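Long-range contacts in peroxin 22 (Pichia angusta, PDB 5NKZ), which forms a complex with the ubiquitin-conjugating enzyme Pex4p and is probably involved in peroxisome biogenesis: residues Val35-Asp40 against Leu106-Met111; Thr56-Pro61 against Ile82-Glu87. One frame throughout, in Å; residues are numbered along the deposited sequence.

Contact 1 (Val35-Asp40 against Leu106-Met111)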
# COMPACT_ATOMS: atom_id res chain seq x y z
N VAL C 35 -9.20 -6.48 -17.14
CA VAL C 35 -10.51 -6.41 -16.49
C VAL C 35 -11.47 -7.30 -17.22
O VAL C 35 -11.69 -7.16 -18.45
CB VAL C 35 -11.08 -4.96 -16.21
CG1 VAL C 35 -9.96 -3.92 -16.16
CG2 VAL C 35 -12.17 -4.50 -17.19
N LEU C 36 -12.03 -8.22 -16.43
CA LEU C 36 -12.94 -9.26 -16.90
C LEU C 36 -14.36 -9.02 -16.39
O LEU C 36 -14.61 -9.11 -15.20
CB LEU C 36 -12.45 -10.65 -16.44
CG LEU C 36 -11.01 -11.04 -16.83
CD1 LEU C 36 -10.58 -12.34 -16.16
CD2 LEU C 36 -10.88 -11.09 -18.34
N THR C 37 -15.26 -8.68 -17.30
CA THR C 37 -16.69 -8.92 -17.12
C THR C 37 -17.01 -10.39 -17.38
O THR C 37 -16.22 -11.10 -17.97
CB THR C 37 -17.51 -8.07 -18.12
OG1 THR C 37 -17.10 -8.38 -19.47
CG2 THR C 37 -17.31 -6.60 -17.87
N GLN C 38 -18.19 -10.83 -16.93
CA GLN C 38 -18.85 -12.06 -17.39
C GLN C 38 -18.52 -12.46 -18.84
O GLN C 38 -18.05 -13.57 -19.07
CB GLN C 38 -20.37 -11.86 -17.26
CG GLN C 38 -20.87 -12.20 -15.88
CD GLN C 38 -21.53 -13.57 -15.79
OE1 GLN C 38 -21.18 -14.51 -16.52
NE2 GLN C 38 -22.50 -13.69 -14.87
N LYS C 39 -18.67 -11.54 -19.78
CA LYS C 39 -18.50 -11.82 -21.19
C LYS C 39 -17.03 -11.96 -21.49
O LYS C 39 -16.61 -12.95 -22.04
CB LYS C 39 -19.10 -10.72 -22.06
CG LYS C 39 -20.63 -10.66 -21.98
CD LYS C 39 -21.15 -9.87 -20.76
CE LYS C 39 -22.44 -9.07 -21.00
NZ LYS C 39 -22.30 -7.73 -20.37
N ASP C 40 -16.23 -11.00 -21.07
CA ASP C 40 -14.77 -11.08 -21.32
C ASP C 40 -14.12 -12.39 -20.87
O ASP C 40 -13.13 -12.82 -21.42
CB ASP C 40 -14.09 -9.89 -20.65
CG ASP C 40 -14.44 -8.57 -21.31
OD1 ASP C 40 -14.34 -8.48 -22.57
OD2 ASP C 40 -14.81 -7.62 -20.58
N LEU C 106 -14.73 -1.60 -22.73
CA LEU C 106 -15.64 -0.62 -22.13
C LEU C 106 -17.06 -0.88 -22.58
O LEU C 106 -17.99 -0.70 -21.80
CB LEU C 106 -15.22 0.82 -22.49
CG LEU C 106 -13.83 1.27 -22.01
CD1 LEU C 106 -13.29 2.47 -22.79
CD2 LEU C 106 -13.87 1.59 -20.54
N GLY C 107 -17.24 -1.33 -23.83
CA GLY C 107 -18.54 -1.74 -24.37
C GLY C 107 -19.30 -2.79 -23.58
O GLY C 107 -20.51 -2.94 -23.75
N ASN C 108 -18.60 -3.55 -22.73
CA ASN C 108 -19.23 -4.56 -21.87
C ASN C 108 -19.63 -4.06 -20.49
O ASN C 108 -20.07 -4.86 -19.67
CB ASN C 108 -18.31 -5.76 -21.70
CG ASN C 108 -18.18 -6.58 -22.96
OD1 ASN C 108 -17.21 -7.34 -23.11
ND2 ASN C 108 -19.13 -6.44 -23.87
N LEU C 109 -19.46 -2.76 -20.23
CA LEU C 109 -19.97 -2.17 -19.00
C LEU C 109 -21.44 -1.75 -19.17
O LEU C 109 -21.89 -1.60 -20.29
CB LEU C 109 -19.07 -0.98 -18.58
CG LEU C 109 -17.71 -1.24 -17.87
CD1 LEU C 109 -17.07 -2.59 -18.22
CD2 LEU C 109 -16.70 -0.14 -18.13
N GLU C 110 -22.15 -1.62 -18.05
CA GLU C 110 -23.52 -1.10 -18.01
C GLU C 110 -23.51 0.43 -18.03
O GLU C 110 -24.34 1.03 -18.69
CB GLU C 110 -24.34 -1.64 -16.83
CG GLU C 110 -23.90 -3.03 -16.35
CD GLU C 110 -24.99 -3.95 -15.83
OE1 GLU C 110 -26.15 -3.52 -15.61
OE2 GLU C 110 -24.66 -5.14 -15.66
N MET C 111 -22.57 1.06 -17.33
CA MET C 111 -22.25 2.48 -17.51
C MET C 111 -21.82 2.81 -18.96
O MET C 111 -21.17 2.03 -19.62
CB MET C 111 -21.10 2.81 -16.55
CG MET C 111 -20.58 4.22 -16.50
SD MET C 111 -18.96 4.29 -15.68
CE MET C 111 -19.33 3.84 -13.98
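T37 and N108 mark the closest approach of the two backbones, CA to CA 6.9 Å, where the chain leaving strand 32-36 faces the loop that follows strand 101-103. The contact is carried by side chains. N108 puts its CB 3.6 Å from OG1 of T37, the two side chains crossing at about a right angle, and sends its amide tip to tip against the carboxylate of D40, with the two planes 48° apart. On the flank, CG2 of T37 meets CD1 of L109 at 4.0 Å. OG1 of T37 sits between its own backbone N and carbonyl carbon (chi1 57°), from where it works both ways: it donates to OD2 of D40 at 2.7 Å, coming from above the carboxylate plane, and accepts from D40 N at 3.2 Å. The other oxygen, OD1 of D40, takes bonds from T105 and N127, so both ends of the carboxylate are held. An alanine at T37 would probably leave OD2 and N of D40 without these mates and open a gap beside L109. The turn from T37 to D40 is an ST motif, set where loops meet at the carboxyl ends of neighbouring strands of a parallel sheet.

Contact 2 (Thr56-Pro61 against Ile82-Glu87)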
# COMPACT_ATOMS: atom_id res chain seq x y z
N THR C 56 -2.43 -8.76 -13.68
CA THR C 56 -3.26 -8.44 -12.54
C THR C 56 -4.67 -8.36 -13.10
O THR C 56 -4.93 -7.63 -14.06
CB THR C 56 -2.79 -7.11 -11.88
OG1 THR C 56 -1.40 -7.21 -11.46
CG2 THR C 56 -3.65 -6.80 -10.65
N VAL C 57 -5.56 -9.12 -12.52
CA VAL C 57 -6.93 -9.26 -13.00
C VAL C 57 -7.93 -8.52 -12.09
O VAL C 57 -7.94 -8.68 -10.86
CB VAL C 57 -7.32 -10.75 -13.06
CG1 VAL C 57 -8.83 -10.94 -13.18
CG2 VAL C 57 -6.61 -11.45 -14.22
N ILE C 58 -8.83 -7.78 -12.72
CA ILE C 58 -9.84 -7.01 -12.04
C ILE C 58 -11.23 -7.52 -12.44
O ILE C 58 -11.67 -7.37 -13.58
CB ILE C 58 -9.62 -5.50 -12.39
CG1 ILE C 58 -8.16 -5.12 -12.08
CG2 ILE C 58 -10.60 -4.59 -11.62
CD1 ILE C 58 -7.69 -3.90 -12.82
N LEU C 59 -11.94 -8.13 -11.50
CA LEU C 59 -13.29 -8.65 -11.80
C LEU C 59 -14.37 -7.59 -11.64
O LEU C 59 -14.43 -6.87 -10.63
CB LEU C 59 -13.63 -9.87 -10.94
CG LEU C 59 -12.51 -10.92 -10.92
CD1 LEU C 59 -12.72 -11.84 -9.73
CD2 LEU C 59 -12.43 -11.69 -12.23
N HIS C 60 -15.22 -7.50 -12.66
CA HIS C 60 -16.49 -6.79 -12.59
C HIS C 60 -17.25 -7.27 -11.34
O HIS C 60 -16.99 -8.38 -10.86
CB HIS C 60 -17.30 -7.13 -13.85
CG HIS C 60 -18.31 -6.12 -14.24
ND1 HIS C 60 -19.66 -6.39 -14.27
CD2 HIS C 60 -18.18 -4.85 -14.70
CE1 HIS C 60 -20.32 -5.33 -14.69
NE2 HIS C 60 -19.45 -4.37 -14.95
N PRO C 61 -18.16 -6.44 -10.81
CA PRO C 61 -19.06 -6.91 -9.75
C PRO C 61 -19.81 -8.18 -10.14
O PRO C 61 -20.04 -9.03 -9.29
CB PRO C 61 -20.05 -5.75 -9.57
CG PRO C 61 -19.34 -4.55 -10.07
CD PRO C 61 -18.36 -5.00 -11.09
N ILE C 82 -8.48 -9.03 -8.29
CA ILE C 82 -9.05 -7.94 -7.47
C ILE C 82 -10.57 -7.82 -7.67
O ILE C 82 -11.05 -7.40 -8.72
CB ILE C 82 -8.30 -6.63 -7.75
CG1 ILE C 82 -6.93 -6.65 -7.06
CG2 ILE C 82 -9.07 -5.44 -7.24
CD1 ILE C 82 -5.88 -5.83 -7.78
N GLN C 83 -11.31 -8.22 -6.65
CA GLN C 83 -12.77 -8.14 -6.65
C GLN C 83 -13.18 -6.70 -6.42
O GLN C 83 -12.88 -6.13 -5.38
CB GLN C 83 -13.38 -8.99 -5.52
CG GLN C 83 -14.90 -8.96 -5.46
CD GLN C 83 -15.50 -9.50 -6.73
OE1 GLN C 83 -15.61 -10.69 -6.88
NE2 GLN C 83 -15.84 -8.64 -7.66
N VAL C 84 -13.87 -6.15 -7.39
CA VAL C 84 -14.41 -4.82 -7.34
C VAL C 84 -15.93 -4.98 -7.19
O VAL C 84 -16.49 -6.00 -7.59
CB VAL C 84 -13.99 -4.07 -8.61
CG1 VAL C 84 -15.12 -3.29 -9.27
CG2 VAL C 84 -12.76 -3.20 -8.33
N ARG C 85 -16.58 -3.97 -6.60
CA ARG C 85 -18.01 -3.97 -6.29
C ARG C 85 -18.87 -2.94 -7.04
O ARG C 85 -20.09 -3.14 -7.09
CB ARG C 85 -18.25 -3.86 -4.77
CG ARG C 85 -18.08 -5.22 -4.08
CD ARG C 85 -18.70 -5.40 -2.68
NE ARG C 85 -19.37 -6.70 -2.62
CZ ARG C 85 -18.77 -7.89 -2.72
NH1 ARG C 85 -17.44 -7.99 -2.82
NH2 ARG C 85 -19.49 -9.01 -2.71
N THR C 86 -18.25 -1.90 -7.60
CA THR C 86 -18.94 -0.95 -8.51
C THR C 86 -18.13 -0.80 -9.81
O THR C 86 -16.90 -0.86 -9.78
CB THR C 86 -19.15 0.47 -7.87
OG1 THR C 86 -17.94 1.25 -7.99
CG2 THR C 86 -19.57 0.38 -6.40
N GLU C 87 -18.81 -0.57 -10.93
CA GLU C 87 -18.07 -0.30 -12.16
C GLU C 87 -17.07 0.87 -12.04
O GLU C 87 -15.94 0.77 -12.54
CB GLU C 87 -19.04 -0.03 -13.31
CG GLU C 87 -19.61 -1.33 -13.84
CD GLU C 87 -20.46 -1.13 -15.07
OE1 GLU C 87 -20.75 -2.15 -15.75
OE2 GLU C 87 -20.85 0.02 -15.36
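I58 pairs with I82, and L59 with Q83, as neighbours on two parallel strands, their CA atoms 4.7 and 5.2 Å apart. The backbone bonds run in the alternating order of parallel pairing. I82 N donates to V57 O, and L59 N then donates to I82 O at 3.0 Å. A third bond, V84 N to L59 O, is weak at 3.4 Å, and here regular pairing gives out. I58 CA adds a CH-O contact to I82 O, the same carbonyl oxygen that L59 N binds.

Among the apolar contacts, CG2 of I58 meets CG2 of V84 on the face covered by helix 87-97, while CD1 of I82 touches CG2 of T56 at 3.8 Å. L59 turns to the other face, against K65 and F68 of helix 65-71. Strand 55-59, that helix and strand 81-83 follow one another along the chain and, with the two strands parallel, form a beta-alpha-beta crossover. Strand 81-83 is outermost in this chain, and beyond it lies Pex4p: Q83 N and R85 N each donate to an acidic side chain of that other chain.

Side-chain bonds take over where the strands end. A bend at chi2 (61°) swings CD of Q83 round, and its amide NE2 donates to V84 O at 2.7 Å and, weakly, to H60 O. P61 lies alongside V84, its CD near CG1, and its CG comes 3.4 Å from R85 O. NE2 of H60 donates to OE1 of E87 at 2.7 Å. That oxygen lies in the ring plane and offers its anti lone pair, though ring and carboxylate planes stand 58° apart.

The four segments come in the order 35-40, 56-61, 82-87, 106-111, so contact 2 is nested inside the loop that contact 1 closes. Their centres are about 10 Å apart, and both reach the same parallel sheet, contact 1 through strand 32-36, which lies beside 55-59, with L36 bonded through the backbone to I58 and H60. E87 joins the contacts directly, its OE1 and OE2 probably accepting from N of E110 (2.8 Å) and N of M111. Helix 87-97 packs against side chains of both. Contact 2 faces Pex4p, whereas contact 1 touches no other chain of the assembly; through E87, the segment at the Pex4p-facing edge is joined to the 106-111 loop.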